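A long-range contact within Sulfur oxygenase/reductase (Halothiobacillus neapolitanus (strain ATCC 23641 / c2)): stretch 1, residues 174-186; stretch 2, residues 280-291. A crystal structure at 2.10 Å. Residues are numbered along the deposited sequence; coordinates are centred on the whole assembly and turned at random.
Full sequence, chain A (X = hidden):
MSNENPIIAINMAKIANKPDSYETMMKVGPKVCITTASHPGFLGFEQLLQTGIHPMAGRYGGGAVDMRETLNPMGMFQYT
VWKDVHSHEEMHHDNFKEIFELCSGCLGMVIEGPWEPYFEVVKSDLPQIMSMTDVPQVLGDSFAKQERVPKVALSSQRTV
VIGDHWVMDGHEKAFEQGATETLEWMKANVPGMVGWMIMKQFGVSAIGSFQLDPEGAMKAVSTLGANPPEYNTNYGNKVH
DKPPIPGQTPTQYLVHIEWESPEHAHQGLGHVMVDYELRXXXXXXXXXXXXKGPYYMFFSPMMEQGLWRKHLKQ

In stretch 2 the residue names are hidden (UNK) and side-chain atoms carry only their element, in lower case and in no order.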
# COMPACT_ATOMS: atom_id res chain seq x y z
N ALA A 174 -59.26 -42.62 7.83
CA ALA A 174 -59.60 -41.32 8.40
C ALA A 174 -58.58 -40.26 8.01
O ALA A 174 -58.94 -39.12 7.71
CB ALA A 174 -59.73 -41.42 9.92
N PHE A 175 -57.29 -40.61 8.02
CA PHE A 175 -56.26 -39.68 7.58
C PHE A 175 -56.48 -39.27 6.13
O PHE A 175 -56.40 -38.08 5.78
CB PHE A 175 -54.86 -40.29 7.73
CG PHE A 175 -53.78 -39.49 7.04
CD1 PHE A 175 -53.14 -38.44 7.70
CD2 PHE A 175 -53.45 -39.75 5.72
CE1 PHE A 175 -52.16 -37.67 7.05
CE2 PHE A 175 -52.48 -38.99 5.06
CZ PHE A 175 -51.83 -37.96 5.72
N GLU A 176 -56.74 -40.25 5.27
CA GLU A 176 -56.92 -39.95 3.85
C GLU A 176 -58.07 -38.98 3.65
O GLU A 176 -57.95 -37.99 2.91
CB GLU A 176 -57.16 -41.25 3.08
CG GLU A 176 -55.92 -42.13 3.03
CD GLU A 176 -56.13 -43.48 2.35
OE1 GLU A 176 -57.22 -43.70 1.79
OE2 GLU A 176 -55.18 -44.31 2.35
N GLN A 177 -59.19 -39.20 4.36
CA GLN A 177 -60.33 -38.30 4.26
C GLN A 177 -60.01 -36.92 4.83
O GLN A 177 -60.39 -35.91 4.25
CB GLN A 177 -61.54 -38.91 4.97
CG GLN A 177 -62.07 -40.14 4.28
CD GLN A 177 -63.17 -40.85 5.08
OE1 GLN A 177 -62.99 -41.15 6.27
NE2 GLN A 177 -64.30 -41.10 4.44
N GLY A 178 -59.33 -36.87 5.98
CA GLY A 178 -59.00 -35.59 6.58
C GLY A 178 -57.99 -34.80 5.77
O GLY A 178 -58.10 -33.58 5.63
N ALA A 179 -56.96 -35.48 5.25
CA ALA A 179 -55.99 -34.82 4.40
C ALA A 179 -56.64 -34.30 3.12
O ALA A 179 -56.38 -33.18 2.68
CB ALA A 179 -54.84 -35.77 4.05
N THR A 180 -57.52 -35.12 2.53
CA THR A 180 -58.26 -34.69 1.36
C THR A 180 -59.05 -33.42 1.65
O THR A 180 -59.01 -32.46 0.88
CB THR A 180 -59.20 -35.80 0.89
OG1 THR A 180 -58.43 -36.91 0.42
CG2 THR A 180 -60.12 -35.30 -0.21
N GLU A 181 -59.78 -33.40 2.77
CA GLU A 181 -60.57 -32.21 3.07
C GLU A 181 -59.68 -30.99 3.30
O GLU A 181 -59.99 -29.90 2.83
CB GLU A 181 -61.49 -32.47 4.28
CG GLU A 181 -62.45 -31.31 4.51
CD GLU A 181 -63.44 -31.52 5.67
OE1 GLU A 181 -63.41 -32.60 6.33
OE2 GLU A 181 -64.23 -30.59 5.91
N THR A 182 -58.56 -31.18 4.00
CA THR A 182 -57.61 -30.09 4.23
C THR A 182 -57.12 -29.51 2.91
O THR A 182 -57.11 -28.28 2.71
CB THR A 182 -56.41 -30.59 5.04
OG1 THR A 182 -56.83 -31.14 6.28
CG2 THR A 182 -55.42 -29.42 5.33
N LEU A 183 -56.69 -30.38 2.00
CA LEU A 183 -56.05 -29.95 0.76
C LEU A 183 -57.04 -29.30 -0.19
O LEU A 183 -56.71 -28.33 -0.88
CB LEU A 183 -55.36 -31.16 0.10
CG LEU A 183 -54.14 -31.66 0.86
CD1 LEU A 183 -53.73 -33.07 0.45
CD2 LEU A 183 -52.97 -30.64 0.68
N GLU A 184 -58.27 -29.81 -0.23
CA GLU A 184 -59.31 -29.19 -1.04
C GLU A 184 -59.65 -27.80 -0.54
O GLU A 184 -59.93 -26.89 -1.34
CB GLU A 184 -60.55 -30.08 -1.04
CG GLU A 184 -60.34 -31.34 -1.86
CD GLU A 184 -61.54 -32.27 -1.86
OE1 GLU A 184 -62.38 -32.16 -0.95
OE2 GLU A 184 -61.64 -33.11 -2.78
N TRP A 185 -59.68 -27.62 0.79
CA TRP A 185 -59.91 -26.29 1.34
C TRP A 185 -58.79 -25.35 0.90
O TRP A 185 -59.05 -24.22 0.45
CB TRP A 185 -59.99 -26.36 2.86
CG TRP A 185 -60.54 -25.12 3.58
CD1 TRP A 185 -61.81 -24.97 4.08
CD2 TRP A 185 -59.84 -23.91 3.92
NE1 TRP A 185 -61.94 -23.75 4.70
CE2 TRP A 185 -60.76 -23.07 4.62
CE3 TRP A 185 -58.54 -23.45 3.71
CZ2 TRP A 185 -60.42 -21.79 5.10
CZ3 TRP A 185 -58.19 -22.15 4.20
CH2 TRP A 185 -59.13 -21.36 4.90
N MET A 186 -57.55 -25.81 1.01
CA MET A 186 -56.41 -24.97 0.66
C MET A 186 -56.42 -24.58 -0.81
O MET A 186 -56.19 -23.42 -1.15
CB MET A 186 -55.11 -25.68 1.02
CG MET A 186 -54.92 -25.83 2.53
SD MET A 186 -53.51 -26.83 3.04
CE MET A 186 -52.19 -25.88 2.39
N UNK A 280 -59.51 -26.53 12.40
CA UNK A 280 -60.34 -27.63 12.91
C UNK A 280 -60.29 -28.84 11.99
O UNK A 280 -60.15 -29.97 12.45
c UNK A 280 -62.02 -25.92 13.89
c UNK A 280 -61.19 -25.90 15.14
o UNK A 280 -61.27 -26.81 15.94
c UNK A 280 -61.80 -27.18 13.07
n UNK A 280 -60.40 -24.85 15.31
N UNK A 281 -60.40 -28.60 10.68
CA UNK A 281 -60.33 -29.67 9.69
C UNK A 281 -59.00 -30.41 9.80
O UNK A 281 -58.96 -31.65 9.89
c UNK A 281 -62.12 -27.67 6.88
c UNK A 281 -60.12 -30.12 7.20
c UNK A 281 -60.52 -29.10 8.28
c UNK A 281 -61.94 -28.54 8.11
N UNK A 282 -57.89 -29.67 9.86
CA UNK A 282 -56.57 -30.30 9.86
C UNK A 282 -56.29 -30.95 11.22
O UNK A 282 -55.77 -32.07 11.27
c UNK A 282 -53.58 -30.66 8.38
n UNK A 282 -53.06 -29.59 10.21
n UNK A 282 -52.26 -30.88 8.70
c UNK A 282 -51.97 -30.21 9.80
c UNK A 282 -55.48 -29.27 9.51
c UNK A 282 -54.10 -29.86 9.34
N UNK A 283 -56.64 -30.27 12.32
CA UNK A 283 -56.44 -30.86 13.63
C UNK A 283 -57.18 -32.19 13.75
O UNK A 283 -56.60 -33.20 14.14
c UNK A 283 -55.89 -28.82 15.03
o UNK A 283 -54.87 -28.73 14.37
n UNK A 283 -56.17 -27.98 16.03
c UNK A 283 -56.91 -29.91 14.74
N UNK A 284 -58.47 -32.21 13.39
CA UNK A 284 -59.27 -33.41 13.60
C UNK A 284 -59.08 -34.45 12.50
O UNK A 284 -59.17 -35.65 12.78
c UNK A 284 -60.74 -33.01 13.72
o UNK A 284 -60.44 -32.40 16.00
c UNK A 284 -60.98 -32.14 14.92
n UNK A 284 -61.78 -31.10 14.75
N UNK A 285 -58.82 -34.03 11.28
CA UNK A 285 -58.72 -34.95 10.18
C UNK A 285 -57.31 -35.43 9.88
O UNK A 285 -57.16 -36.47 9.24
N UNK A 286 -56.29 -34.71 10.34
CA UNK A 286 -54.91 -35.09 10.03
C UNK A 286 -54.11 -35.29 11.32
O UNK A 286 -53.65 -36.40 11.60
c UNK A 286 -54.92 -33.99 7.76
c UNK A 286 -52.73 -34.44 8.92
c UNK A 286 -54.21 -34.07 9.11
N UNK A 287 -53.96 -34.23 12.12
CA UNK A 287 -53.07 -34.32 13.27
C UNK A 287 -53.49 -35.40 14.26
O UNK A 287 -52.64 -36.00 14.92
c UNK A 287 -50.96 -32.22 12.65
c UNK A 287 -52.30 -31.80 13.21
c UNK A 287 -52.97 -32.96 13.98
c UNK A 287 -52.12 -30.57 14.09
N UNK A 288 -54.80 -35.62 14.41
CA UNK A 288 -55.33 -36.60 15.35
C UNK A 288 -54.97 -38.03 14.99
O UNK A 288 -55.14 -38.92 15.83
c UNK A 288 -56.86 -36.47 15.44
N UNK A 289 -54.47 -38.30 13.78
CA UNK A 289 -54.26 -39.67 13.34
C UNK A 289 -52.80 -40.03 13.16
O UNK A 289 -52.50 -41.09 12.60
c UNK A 289 -57.28 -38.72 11.49
c UNK A 289 -56.48 -39.57 12.18
n UNK A 289 -58.53 -38.81 12.03
c UNK A 289 -58.52 -39.69 13.02
n UNK A 289 -57.29 -40.17 13.13
c UNK A 289 -55.03 -39.90 12.05
N UNK A 290 -51.88 -39.18 13.62
CA UNK A 290 -50.47 -39.31 13.31
C UNK A 290 -49.69 -39.90 14.47
O UNK A 290 -49.89 -39.53 15.63
c UNK A 290 -49.87 -37.96 12.96
c UNK A 290 -49.68 -35.94 11.53
c UNK A 290 -50.47 -38.14 10.54
c UNK A 290 -50.48 -37.24 11.77
N UNK A 291 -48.79 -40.82 14.14
CA UNK A 291 -47.70 -41.17 15.05
C UNK A 291 -46.53 -40.21 14.91
O UNK A 291 -45.79 -39.98 15.88
c UNK A 291 -47.21 -42.58 14.77
c UNK A 291 -48.04 -43.62 15.47
o UNK A 291 -48.53 -43.32 16.57
o UNK A 291 -48.21 -44.72 14.92

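Position 280 carries three side-chain carbons, the third bonded to one oxygen and one nitrogen, and reaches nothing on stretch 1; this terminal amide makes it Q280. Position 281 has four carbons, forked at the first with one arm two carbons long, and points toward the other helix among G178, E181, T182 and W185. The beta-branched fork identifies I281. Its CG2 lies 3.6 Å from T182 OG1, and its CD1 lies 3.9 Å from W185 CD1.

At 282 one carbon leads to a five-membered ring of three carbons and two nitrogens, an imidazole, so the residue is H282; its CD2 approaches T182 CG2 at 3.8 Å. Positions 283 and 284 each have two carbons, the second carrying one oxygen and one nitrogen, and neither touches stretch 1. They are N283 and N284.

Position 285 has no side-chain atoms and is G285. Its CA is 3.7 Å from the CA of G178, an approach that leaves no space for a side chain: an ideal CB here would fall 2.7 Å from G178 CA.

Position 286 bears three carbons, one carrying the other two, and sits in a hollow formed by F175, G178, A179 and T182. This is V286, with CG1 3.8 Å from F175 CE1 and CG2 4.1 Å from A179 CB. Position 287 has four carbons forked at the second and points away, as L287; position 288, with a single carbon, is A288 and makes no contact.

Position 289 again shows one carbon and an imidazole ring, this time with the CB of A174 over one face, 3.8 Å from the ring centroid. It is H289. Position 290 has four carbons, forked at the second; its CB points sideways, but its end comes nearer and meets the F175 ring. It is L290, with CD2 3.9 Å from F175 CE1. Position 291, two carbons with two oxygens on the second, is D291, out of reach of stretch 1.

The two helices run nearly antiparallel, at 156°, and their axes close to 7.4 Å because glycine faces glycine where they meet. At this point G178 CA makes a CA-H...O contact with G285 O at 3.4 Å. I281 and V286 pack as knobs into holes of stretch 1, while the wider pi-type turn at 283-287 and the beta turn from L287 to L290 carry the chain on to H289 and L290 beside A174 and F175. No hydrogen bond crosses the interface; T182 OG1 instead donates to G178 O within its own helix, at 2.8 Å. The contact therefore rests on close backbone packing and interlocking, largely apolar side chains.

Stretch 2 (280-291) QIHNNGVLAHLD
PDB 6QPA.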